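Local atomic coordinates of calmodulin, putative (PDB entry 4OCI), a protein that binds calcium through an EF-hand loop and is involved in starting the phagocytosis of human erythrocytes by Entamoeba histolytica. Residues I94-L99 and M122-Q127; G36-T41 and K72-D77. All blocks are in the same frame, centred on the assembly; numbering follows the deposited sequence.

Interaction 1: I94-L99 and M122-Q127; sequences IPAIEL and MGIDEQ
Ala96 and Ile124 make the apolar part of this contact. Ala96 CB, in the first turn of helix 96-106, lies 3.6 Å from Ile124 CG2. With chi1 at -76°, the short branch CG2 of Ile124 stands anti to the backbone N, and it is this branch that meets Ala96. The same Ala96 methyl also sits against backbone: its CB is 3.3 Å from Asp125 O. Phe119 of helix 112-122 and Val130 of strand 129-131 also touch both Ala96 and Ile124, which extends the apolar patch.

The polar link between the segments runs through water, with no direct hydrogen bond across them. Ile97 N donates to water 1 at 3.1 Å. The water in turn donates to Glu126 O at 2.9 Å. One solvent molecule thus joins the start of helix 96-106 to the loop backbone.

The Glu126 side chain sets out away from the helix, but its chain bends at chi2 (46°) and its carboxylate returns. OE2 comes within 4.0 Å of Ile97 CA, and the Ile97 and Glu126 side chains cross at about a right angle. This is van der Waals contact. The charge is met by Arg100, whose NH2 forms a salt bridge with Glu126 OE1.

Within the loop, Asp125 makes an Asx turn. Its OD2 accepts from Gln127 N at 2.8 Å, with the donor lying 55° above the carboxylate plane. The bond links the Asp125 side chain to the backbone N two residues on, spanning Glu126.

Backbone bonds pair Ile94 with Val130 and Ala96 with Gly128. The arrangement is that of an EF-hand pair, in which two helix-loop-helix units are joined by a short antiparallel two-stranded sheet between their loops.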
# COMPACT_ATOMS: atom_id res chain seq x y z
N ILE A 94 6.85 -16.54 26.90
CA ILE A 94 7.66 -17.55 26.22
C ILE A 94 9.12 -17.05 26.03
O ILE A 94 9.35 -15.85 26.02
CB ILE A 94 7.01 -18.09 24.92
CG1 ILE A 94 6.99 -17.00 23.79
CG2 ILE A 94 5.68 -18.72 25.27
CD1 ILE A 94 6.82 -17.63 22.42
N PRO A 95 10.10 -17.98 25.89
CA PRO A 95 11.46 -17.55 25.46
C PRO A 95 11.50 -16.89 24.10
O PRO A 95 10.80 -17.33 23.20
CB PRO A 95 12.26 -18.84 25.41
CG PRO A 95 11.43 -19.86 26.18
CD PRO A 95 9.99 -19.43 26.08
N ALA A 96 12.33 -15.84 23.97
CA ALA A 96 12.42 -15.10 22.78
C ALA A 96 12.92 -16.02 21.68
O ALA A 96 12.54 -15.89 20.49
CB ALA A 96 13.38 -13.93 22.96
N ILE A 97 13.82 -16.94 22.02
CA ILE A 97 14.35 -17.78 20.98
C ILE A 97 13.32 -18.76 20.45
O ILE A 97 13.37 -19.14 19.25
CB ILE A 97 15.64 -18.53 21.42
CG1 ILE A 97 16.41 -19.02 20.13
CG2 ILE A 97 15.32 -19.71 22.47
CD1 ILE A 97 17.46 -19.96 20.52
N GLU A 98 12.35 -19.11 21.29
CA GLU A 98 11.28 -20.01 20.83
C GLU A 98 10.27 -19.22 19.93
O GLU A 98 9.71 -19.74 18.95
CB GLU A 98 10.55 -20.67 21.98
CG GLU A 98 11.44 -21.71 22.75
CD GLU A 98 11.70 -23.00 21.88
OE1 GLU A 98 10.75 -23.40 21.10
OE2 GLU A 98 12.81 -23.61 21.97
N LEU A 99 9.96 -18.01 20.33
CA LEU A 99 9.28 -17.08 19.41
C LEU A 99 9.99 -16.95 18.06
O LEU A 99 9.34 -16.99 17.05
CB LEU A 99 9.20 -15.69 20.03
CG LEU A 99 8.32 -14.75 19.18
CD1 LEU A 99 6.91 -15.34 18.78
CD2 LEU A 99 8.19 -13.37 19.78
N MSE A 122 11.29 -3.86 19.61
CA MSE A 122 10.38 -4.06 20.71
C MSE A 122 11.06 -4.19 22.04
O MSE A 122 10.39 -4.25 23.06
CB MSE A 122 9.51 -5.28 20.45
CG MSE A 122 8.44 -4.96 19.45
SE MSE A 122 7.41 -6.57 19.14
CE MSE A 122 6.31 -5.96 17.60
N GLY A 123 12.37 -4.29 22.05
CA GLY A 123 13.14 -4.32 23.30
C GLY A 123 13.23 -5.75 23.87
O GLY A 123 13.16 -5.97 25.07
N ILE A 124 13.31 -6.72 22.97
CA ILE A 124 13.18 -8.10 23.37
C ILE A 124 14.64 -8.58 23.32
O ILE A 124 15.31 -8.39 22.29
CB ILE A 124 12.29 -8.87 22.36
CG1 ILE A 124 10.80 -8.54 22.55
CG2 ILE A 124 12.59 -10.41 22.45
CD1 ILE A 124 9.92 -9.21 21.53
N ASP A 125 15.15 -9.17 24.41
CA ASP A 125 16.51 -9.77 24.29
C ASP A 125 16.45 -11.19 23.86
O ASP A 125 15.62 -11.94 24.34
CB ASP A 125 17.37 -9.73 25.55
CG ASP A 125 18.86 -10.22 25.26
OD1 ASP A 125 19.65 -9.47 24.55
OD2 ASP A 125 19.25 -11.36 25.72
N GLU A 126 17.41 -11.56 23.04
CA GLU A 126 17.55 -12.90 22.47
C GLU A 126 17.65 -14.05 23.49
O GLU A 126 17.19 -15.14 23.23
CB GLU A 126 18.81 -12.94 21.58
CG GLU A 126 18.69 -13.91 20.40
CD GLU A 126 17.34 -13.83 19.63
OE1 GLU A 126 17.01 -12.72 19.11
OE2 GLU A 126 16.64 -14.89 19.54
N GLN A 127 18.28 -13.78 24.63
CA GLN A 127 18.35 -14.74 25.73
C GLN A 127 17.25 -14.62 26.80
O GLN A 127 17.31 -15.27 27.85
CB GLN A 127 19.74 -14.67 26.37
CG GLN A 127 20.87 -15.12 25.40
CD GLN A 127 21.35 -14.01 24.37
OE1 GLN A 127 21.19 -12.78 24.61
NE2 GLN A 127 21.94 -14.46 23.22
O HOH W 1 15.33 -16.73 24.74

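Interaction 2: G36-T41 and K72-D77; sequences GVVMET and KSFNKD
Val38 meets Phe74 where two connecting segments of this EF-hand fold meet. Residues 36-41 lead from helix 25-34 to helix 41-50. Residues 72-77 lead from helix 59-71 to helix 76-86.

The CB of Val38 is directed toward residues 72-77, and the Val38 and Phe74 side chains cross obliquely. Val38 CG1, anti to its own backbone N, comes within 3.4 Å of Phe74 CE1. The ring brings this CE1 corner to Val38 with CG held between the Phe74 backbone N and carbonyl carbon (chi1 46°). The other methyl, Val38 CG2, is 4.0 Å from Lys76 N.

The backbones of the same two residues are also joined. Val38 N donates to Phe74 O at 3.0 Å. The bond is bent at the hydrogen (139°), although the donor lies almost in line with the carbonyl (170°).

The CB of Ser73 is directed toward residues 36-41 and packs 3.5 Å from Val38 O. Its hydroxyl is hydrogen-bonded to Leu69 O in helix 59-71, yet Ser73 OG still lies 3.8 Å from Val37 CG1. Met39, a selenomethionine, brings its CE round to 4.2 Å from Lys72 O. It also touches Leu69. Next along the chain, Glu40 packs on Asn49 of the second subunit.

Gly36 ends helix 25-34 in a Schellman motif, with a positive phi that calls for glycine. Asn75 starts the next helix at its N-cap position, where OD1 accepts from Glu78 N. Between these two helix ends, Gly36 O lies against Asn75, with a CA-H...O contact of 3.2 Å from Asn75 CA.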
# COMPACT_ATOMS: atom_id res chain seq x y z
N GLY A 36 -8.12 -13.68 7.64
CA GLY A 36 -7.19 -14.20 8.60
C GLY A 36 -5.72 -13.86 8.36
O GLY A 36 -4.86 -14.17 9.21
N VAL A 37 -5.42 -13.20 7.25
CA VAL A 37 -4.04 -12.84 6.90
C VAL A 37 -3.47 -11.84 7.90
O VAL A 37 -4.14 -10.87 8.27
CB VAL A 37 -3.93 -12.35 5.42
CG1 VAL A 37 -2.59 -11.76 5.14
CG2 VAL A 37 -4.19 -13.55 4.45
N VAL A 38 -2.27 -12.15 8.41
CA VAL A 38 -1.52 -11.32 9.34
C VAL A 38 -0.27 -10.86 8.64
O VAL A 38 0.65 -11.63 8.41
CB VAL A 38 -1.11 -12.07 10.64
CG1 VAL A 38 -0.06 -11.26 11.38
CG2 VAL A 38 -2.29 -12.23 11.56
N MSE A 39 -0.24 -9.57 8.28
CA MSE A 39 0.91 -9.00 7.59
C MSE A 39 0.80 -7.47 7.41
O MSE A 39 -0.26 -6.93 7.64
CB MSE A 39 1.12 -9.71 6.22
CG MSE A 39 0.27 -9.22 5.13
SE MSE A 39 0.51 -10.18 3.40
CE MSE A 39 2.44 -10.42 3.11
N GLU A 40 1.91 -6.80 7.03
CA GLU A 40 1.98 -5.37 6.98
C GLU A 40 1.02 -4.90 5.93
O GLU A 40 0.95 -5.50 4.88
CB GLU A 40 3.36 -4.90 6.52
CG GLU A 40 4.43 -5.24 7.44
CD GLU A 40 5.64 -5.75 6.71
OE1 GLU A 40 6.77 -5.47 7.21
OE2 GLU A 40 5.50 -6.44 5.66
N THR A 41 0.36 -3.79 6.20
CA THR A 41 -0.49 -3.12 5.23
C THR A 41 0.23 -2.86 3.92
O THR A 41 -0.36 -2.99 2.82
CB THR A 41 -1.02 -1.82 5.85
OG1 THR A 41 -1.90 -2.22 6.90
CG2 THR A 41 -1.84 -0.96 4.84
N LYS A 72 2.58 -16.74 2.03
CA LYS A 72 3.52 -15.71 2.52
C LYS A 72 3.28 -15.17 3.97
O LYS A 72 3.92 -14.19 4.38
CB LYS A 72 3.62 -14.53 1.53
CG LYS A 72 4.36 -14.88 0.24
CD LYS A 72 4.88 -13.64 -0.48
CE LYS A 72 3.75 -12.79 -1.09
NZ LYS A 72 4.15 -12.22 -2.44
N SER A 73 2.37 -15.76 4.73
CA SER A 73 2.08 -15.17 6.05
C SER A 73 1.47 -16.22 6.95
O SER A 73 1.44 -17.41 6.59
CB SER A 73 1.10 -14.03 5.88
OG SER A 73 -0.12 -14.59 5.44
N PHE A 74 0.98 -15.79 8.10
CA PHE A 74 0.29 -16.71 8.98
C PHE A 74 -1.01 -16.07 9.36
O PHE A 74 -1.26 -14.93 8.98
CB PHE A 74 1.11 -17.02 10.24
CG PHE A 74 1.72 -15.79 10.91
CD1 PHE A 74 1.04 -15.13 11.91
CD2 PHE A 74 3.01 -15.35 10.57
CE1 PHE A 74 1.63 -14.00 12.56
CE2 PHE A 74 3.59 -14.22 11.19
CZ PHE A 74 2.90 -13.57 12.18
N ASN A 75 -1.84 -16.83 10.07
CA ASN A 75 -3.00 -16.28 10.77
C ASN A 75 -2.79 -16.33 12.27
O ASN A 75 -1.86 -16.95 12.78
CB ASN A 75 -4.35 -16.97 10.39
CG ASN A 75 -4.40 -18.45 10.78
OD1 ASN A 75 -4.94 -18.83 11.84
ND2 ASN A 75 -3.76 -19.30 9.94
N LYS A 76 -3.70 -15.65 12.95
CA LYS A 76 -3.59 -15.44 14.36
C LYS A 76 -3.93 -16.74 15.09
O LYS A 76 -3.37 -16.96 16.13
CB LYS A 76 -4.43 -14.24 14.81
CG LYS A 76 -3.86 -13.58 16.05
CD LYS A 76 -3.84 -12.06 15.98
CE LYS A 76 -5.10 -11.46 16.59
NZ LYS A 76 -5.10 -11.43 18.07
N ASP A 77 -4.76 -17.62 14.52
CA ASP A 77 -4.94 -18.99 15.10
C ASP A 77 -3.66 -19.83 15.12
O ASP A 77 -3.35 -20.55 16.10
CB ASP A 77 -5.99 -19.79 14.32

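In the fold
Interaction 2 sits at the middle of the folded chain, with its centre about 2 Å from the chain centre. Interaction 1 lies near one end, about 20 Å from that centre. The two contact centres are also about 20 Å apart, and their nearest atoms stay about 8 Å apart without touching. Helix 76-86 starts in interaction 2 and leads on to strand 93-95 of interaction 1. Helix 132-145 also reaches both: Phe135 meets Leu99, and Ile136 meets Lys76. Both contacts lie away from the calcium site of Asp16, Asp18, Asp20 and Tyr22 and from the sodium site of Glu60, Thr63 and Ser64.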